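Local coordinates for RNA-binding protein, putative (Trypanosoma brucei, PDB 6E4O) that binds and remodels RNA through its RNA recognition motif, the domain modelled here without RNA, as part of kRNA editing, at residues 11-15 against 62-66; 5-11 against 39-45. One frame throughout, in Å; residues are numbered along the deposited sequence.

Start at the N terminus with strand 5-9, which runs through Gly10 and Leu11 into the loop 11-15 and on to helix 17-24. The chain then makes strand 30-36 and returns as 39-45, which pairs with 5-11: contact 2 thereby closes a loop through the first helix and joins two inner strands of the sheet. After helix 48-57 comes the tight turn of 62-66, which meets 11-15 in contact 1 and ties the hairpin of strands 62-63 and 66-70 to the lead-in of helix 17-24. The segments alternate along the chain, so the two loops cross. Leu11 belongs to both contacts, and Ala66 CB lies 3.3 Å from Gly10 O, where they touch.

Contact 1 of 2, residues 11-15 against 62-66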
loop_
_atom_site.group_PDB
_atom_site.type_symbol
_atom_site.label_atom_id
_atom_site.label_comp_id
_atom_site.label_asym_id
_atom_site.label_seq_id
_atom_site.Cartn_x
_atom_site.Cartn_y
_atom_site.Cartn_z
ATOM N N LEU A 11 -5.737 7.090 1.931
ATOM C CA LEU A 11 -4.730 7.964 1.332
ATOM C C LEU A 11 -5.145 9.432 1.402
ATOM O O LEU A 11 -6.324 9.761 1.295
ATOM C CB LEU A 11 -4.490 7.597 -0.135
ATOM C CG LEU A 11 -3.935 6.219 -0.483
ATOM C CD1 LEU A 11 -4.083 6.003 -1.975
ATOM C CD2 LEU A 11 -2.480 6.092 -0.057
ATOM N N SER A 12 -4.171 10.320 1.546
ATOM C CA SER A 12 -4.451 11.748 1.439
ATOM C C SER A 12 -4.834 12.105 0.003
ATOM O O SER A 12 -4.478 11.397 -0.944
ATOM C CB SER A 12 -3.262 12.588 1.916
ATOM O OG SER A 12 -2.400 12.913 0.842
ATOM N N ASP A 13 -5.582 13.192 -0.147
ATOM C CA ASP A 13 -6.000 13.676 -1.458
ATOM C C ASP A 13 -4.825 13.869 -2.406
ATOM O O ASP A 13 -4.978 13.772 -3.622
ATOM C CB ASP A 13 -6.736 15.015 -1.331
ATOM C CG ASP A 13 -8.089 14.878 -0.673
ATOM O OD1 ASP A 13 -8.592 13.748 -0.580
ATOM O OD2 ASP A 13 -8.657 15.906 -0.254
ATOM N N GLU A 14 -3.663 14.174 -1.843
ATOM C CA GLU A 14 -2.504 14.545 -2.638
ATOM C C GLU A 14 -1.613 13.359 -2.972
ATOM O O GLU A 14 -0.653 13.496 -3.725
ATOM C CB GLU A 14 -1.672 15.597 -1.900
ATOM C CG GLU A 14 -2.362 16.949 -1.729
ATOM C CD GLU A 14 -3.397 16.943 -0.619
ATOM O OE1 GLU A 14 -4.307 17.800 -0.653
ATOM O OE2 GLU A 14 -3.295 16.089 0.292
ATOM N N THR A 15 -1.908 12.193 -2.407
ATOM C CA THR A 15 -0.980 11.078 -2.554
ATOM C C THR A 15 -1.168 10.357 -3.877
ATOM O O THR A 15 -2.277 9.961 -4.221
ATOM C CB THR A 15 -1.071 10.094 -1.378
ATOM O OG1 THR A 15 -0.696 10.783 -0.178
ATOM C CG2 THR A 15 -0.131 8.911 -1.599
ATOM N N GLU A 62 1.308 6.366 8.891
ATOM C CA GLU A 62 0.977 7.643 8.277
ATOM C C GLU A 62 1.789 7.886 7.012
ATOM O O GLU A 62 3.005 7.675 6.986
ATOM C CB GLU A 62 1.200 8.785 9.271
ATOM C CG GLU A 62 0.396 10.024 8.936
ATOM C CD GLU A 62 0.575 11.124 9.958
ATOM O OE1 GLU A 62 -0.250 11.207 10.892
ATOM O OE2 GLU A 62 1.532 11.905 9.811
ATOM N N LEU A 63 1.103 8.317 5.960
ATOM C CA LEU A 63 1.757 8.713 4.718
ATOM C C LEU A 63 1.223 10.070 4.287
ATOM O O LEU A 63 0.013 10.249 4.098
ATOM C CB LEU A 63 1.521 7.671 3.617
ATOM C CG LEU A 63 2.072 8.013 2.220
ATOM C CD1 LEU A 63 3.558 8.307 2.249
ATOM C CD2 LEU A 63 1.769 6.885 1.239
ATOM N N GLU A 64 2.124 11.036 4.151
ATOM C CA GLU A 64 1.718 12.390 3.793
ATOM C C GLU A 64 0.563 12.865 4.668
ATOM O O GLU A 64 -0.412 13.456 4.178
ATOM C CB GLU A 64 1.346 12.469 2.312
ATOM C CG GLU A 64 2.493 12.072 1.394
ATOM C CD GLU A 64 2.330 12.595 -0.027
ATOM O OE1 GLU A 64 1.288 12.320 -0.663
ATOM O OE2 GLU A 64 3.252 13.280 -0.513
ATOM N N GLY A 65 0.683 12.580 5.965
ATOM C CA GLY A 65 -0.222 13.106 6.969
ATOM C C GLY A 65 -1.516 12.339 7.134
ATOM O O GLY A 65 -2.365 12.741 7.927
ATOM N N ALA A 66 -1.669 11.238 6.393
ATOM C CA ALA A 66 -2.883 10.430 6.450
ATOM C C ALA A 66 -2.584 9.005 6.902
ATOM O O ALA A 66 -1.624 8.394 6.435
ATOM C CB ALA A 66 -3.561 10.405 5.077
HETATM O O HOH W 1 -1.441 9.250 1.969
HETATM O O HOH W 2 -0.934 15.290 2.226
#
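Two turns of the RRM fold face each other here: a type I turn from Ser12 to Thr15, in the loop between first strand and first helix, and a type I' turn from Leu63 to Ala66, the tip of the short hairpin that follows the second helix and leads into the last strand, 66-70. Leu63 opens the second turn. Its CD2 lies 4.0 Å from Thr15 CG2, and its side chain also packs on Thr19, His23 and Leu68, so this side of the contact continues onto helix 17-24 and strand 66-70. Its carbonyl O accepts a hydrogen bond from water 1 (2.8 Å), which donates to Thr15 OG1 (2.7 Å) as well and accepts from Ser12 N (3.0 Å). Glu64, in a left-handed backbone conformation, reaches across the gap: Thr15 OG1 donates to Glu64 OE1 at 2.6 Å. Water 2 bridges Glu64 O (2.7 Å) and Ser12 OG (3.1 Å), while Ser12 OG accepts from Glu14 N (3.2 Å) in an ST turn. Gly65, again at positive phi, carries the chain round, and Ala66 N and Leu63 O close the hairpin at 3.0 Å. Ala66 then sets its methyl CB against Ser12, 3.6 Å from Ser12 N and 3.9 Å from Ser12 CB. With just 251 Å² buried, the chemistry implies a small junction of mixed character: methyl packing beside one direct hydrogen bond and two bridging waters.

Contact 2 of 2, residues 5-11 against 39-45; sequences RVQVSGL and GRAVVEF
Build 5-9 and 40-45 as extended, antiparallel neighbours, their axes closest at 4.6 Å and their directions 162° apart. Val6-Val43 is a hydrogen-bonded pair (Val6 N to Val43 O 2.8 Å, Val43 N to Val6 O 3.0 Å), as is Val8-Ala41 (Val8 N to Ala41 O and Ala41 N to Val8 O, each 2.9 Å); Arg5-Glu44 and Gln7-Val42 are the non-hydrogen-bonded pairs. Val6, Val8, Ala41 and Val43 face the helices. The small Ala41 leaves a hollow that Leu11 (chi1 m, chi2 t) fills with CD1 3.9 Å from Ala41 CB; Val8 CG2 meets Val43 CG2 at 4.1 Å, and Val6 CG2 touches the Phe45 ring edge at CE1, 3.8 Å. Leu20, Ala51 and Ile55 of the helices add to this core. On the other face Arg5 (t, t, m) has CG 3.9 Å from Val42 CG1 and a salt bridge from NE to Glu44 OE2 at 2.9 Å. Gly10 (phi/psi 90/7) breaks the strand before Leu11; at Gly39 (72/34) a CB would clash with Leu11 O. Both have positive phi, and Leu11 N donates a hydrogen bond to Gly39 O at 2.8 Å. These are the central strands of the RRM fold, whose helix-free face binds RNA in canonical members.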
loop_
_atom_site.group_PDB
_atom_site.type_symbol
_atom_site.label_atom_id
_atom_site.label_comp_id
_atom_site.label_asym_id
_atom_site.label_seq_id
_atom_site.Cartn_x
_atom_site.Cartn_y
_atom_site.Cartn_z
ATOM N N ARG A 5 -1.570 -9.431 -2.955
ATOM C CA ARG A 5 -2.346 -8.226 -3.253
ATOM C C ARG A 5 -2.820 -7.570 -1.956
ATOM O O ARG A 5 -3.293 -8.247 -1.040
ATOM C CB ARG A 5 -3.540 -8.625 -4.140
ATOM C CG ARG A 5 -4.376 -7.500 -4.751
ATOM C CD ARG A 5 -5.545 -8.122 -5.584
ATOM N NE ARG A 5 -5.039 -9.082 -6.563
ATOM C CZ ARG A 5 -5.715 -10.123 -7.042
ATOM N NH1 ARG A 5 -6.953 -10.381 -6.637
ATOM N NH2 ARG A 5 -5.146 -10.916 -7.936
ATOM N N VAL A 6 -2.675 -6.254 -1.869
ATOM C CA VAL A 6 -3.095 -5.524 -0.676
ATOM C C VAL A 6 -4.000 -4.361 -1.079
ATOM O O VAL A 6 -3.667 -3.596 -1.980
ATOM C CB VAL A 6 -1.877 -4.979 0.119
ATOM C CG1 VAL A 6 -2.338 -4.059 1.260
ATOM C CG2 VAL A 6 -1.019 -6.129 0.658
ATOM N N GLN A 7 -5.139 -4.223 -0.403
ATOM C CA GLN A 7 -6.036 -3.097 -0.654
ATOM C C GLN A 7 -5.746 -1.993 0.345
ATOM O O GLN A 7 -5.768 -2.220 1.548
ATOM C CB GLN A 7 -7.497 -3.532 -0.541
ATOM C CG GLN A 7 -7.841 -4.669 -1.495
ATOM C CD GLN A 7 -9.183 -5.300 -1.184
ATOM O OE1 GLN A 7 -10.038 -4.680 -0.557
ATOM N NE2 GLN A 7 -9.377 -6.548 -1.631
ATOM N N VAL A 8 -5.484 -0.802 -0.171
ATOM C CA VAL A 8 -5.102 0.339 0.665
ATOM C C VAL A 8 -6.231 1.365 0.686
ATOM O O VAL A 8 -6.802 1.681 -0.356
ATOM C CB VAL A 8 -3.834 0.997 0.114
ATOM C CG1 VAL A 8 -3.378 2.160 1.028
ATOM C CG2 VAL A 8 -2.730 -0.037 -0.011
ATOM N N SER A 9 -6.560 1.868 1.874
ATOM C CA SER A 9 -7.530 2.950 2.011
ATOM C C SER A 9 -6.937 4.027 2.916
ATOM O O SER A 9 -5.940 3.786 3.591
ATOM C CB SER A 9 -8.844 2.443 2.593
ATOM O OG SER A 9 -9.351 1.368 1.815
ATOM N N GLY A 10 -7.544 5.209 2.909
ATOM C CA GLY A 10 -7.123 6.299 3.778
ATOM C C GLY A 10 -6.078 7.240 3.209
ATOM O O GLY A 10 -5.589 8.116 3.921
ATOM N N LEU A 11 -5.737 7.090 1.931
ATOM C CA LEU A 11 -4.730 7.964 1.332
ATOM C C LEU A 11 -5.145 9.432 1.402
ATOM O O LEU A 11 -6.324 9.761 1.295
ATOM C CB LEU A 11 -4.490 7.597 -0.135
ATOM C CG LEU A 11 -3.935 6.219 -0.483
ATOM C CD1 LEU A 11 -4.083 6.003 -1.975
ATOM C CD2 LEU A 11 -2.480 6.092 -0.057
ATOM N N GLY A 39 -9.370 8.002 -1.993
ATOM C CA GLY A 39 -8.182 7.772 -1.183
ATOM C C GLY A 39 -7.817 6.296 -1.087
ATOM O O GLY A 39 -7.289 5.827 -0.083
ATOM N N ARG A 40 -8.062 5.557 -2.158
ATOM C CA ARG A 40 -7.833 4.121 -2.143
ATOM C C ARG A 40 -6.859 3.683 -3.240
ATOM O O ARG A 40 -6.629 4.400 -4.210
ATOM C CB ARG A 40 -9.166 3.384 -2.297
ATOM C CG ARG A 40 -10.118 3.647 -1.128
ATOM C CD ARG A 40 -11.521 3.127 -1.423
ATOM N NE ARG A 40 -12.165 3.917 -2.466
ATOM C CZ ARG A 40 -13.416 3.740 -2.883
ATOM N NH1 ARG A 40 -14.174 2.798 -2.335
ATOM N NH2 ARG A 40 -13.909 4.515 -3.841
ATOM N N ALA A 41 -6.284 2.499 -3.068
ATOM C CA ALA A 41 -5.341 1.964 -4.045
ATOM C C ALA A 41 -5.316 0.454 -3.972
ATOM O O ALA A 41 -5.794 -0.139 -3.009
ATOM C CB ALA A 41 -3.926 2.525 -3.800
ATOM N N VAL A 42 -4.766 -0.168 -5.003
ATOM C CA VAL A 42 -4.507 -1.606 -4.971
ATOM C C VAL A 42 -3.044 -1.794 -5.303
ATOM O O VAL A 42 -2.538 -1.195 -6.246
ATOM C CB VAL A 42 -5.362 -2.369 -5.996
ATOM C CG1 VAL A 42 -4.955 -3.848 -6.048
ATOM C CG2 VAL A 42 -6.823 -2.230 -5.651
ATOM N N VAL A 43 -2.374 -2.616 -4.509
ATOM C CA VAL A 43 -0.961 -2.850 -4.672
ATOM C C VAL A 43 -0.713 -4.348 -4.716
ATOM O O VAL A 43 -1.401 -5.110 -4.051
ATOM C CB VAL A 43 -0.202 -2.235 -3.469
ATOM C CG1 VAL A 43 1.300 -2.494 -3.562
ATOM C CG2 VAL A 43 -0.502 -0.734 -3.367
ATOM N N GLU A 44 0.267 -4.770 -5.507
ATOM C CA GLU A 44 0.731 -6.142 -5.452
ATOM C C GLU A 44 2.224 -6.141 -5.218
ATOM O O GLU A 44 2.943 -5.257 -5.699
ATOM C CB GLU A 44 0.408 -6.894 -6.740
ATOM C CG GLU A 44 -1.072 -7.067 -6.978
ATOM C CD GLU A 44 -1.364 -8.180 -7.964
ATOM O OE1 GLU A 44 -0.494 -8.466 -8.814
ATOM O OE2 GLU A 44 -2.455 -8.779 -7.875
ATOM N N PHE A 45 2.685 -7.113 -4.449
ATOM C CA PHE A 45 4.100 -7.258 -4.160
ATOM C C PHE A 45 4.609 -8.482 -4.898
ATOM O O PHE A 45 3.821 -9.325 -5.339
ATOM C CB PHE A 45 4.326 -7.460 -2.657
ATOM C CG PHE A 45 3.984 -6.261 -1.819
ATOM C CD1 PHE A 45 2.687 -6.056 -1.376
ATOM C CD2 PHE A 45 4.969 -5.356 -1.451
ATOM C CE1 PHE A 45 2.370 -4.948 -0.592
ATOM C CE2 PHE A 45 4.662 -4.246 -0.669
ATOM C CZ PHE A 45 3.364 -4.044 -0.239
HETATM O O HOH W 3 -2.670 -10.914 -9.217
#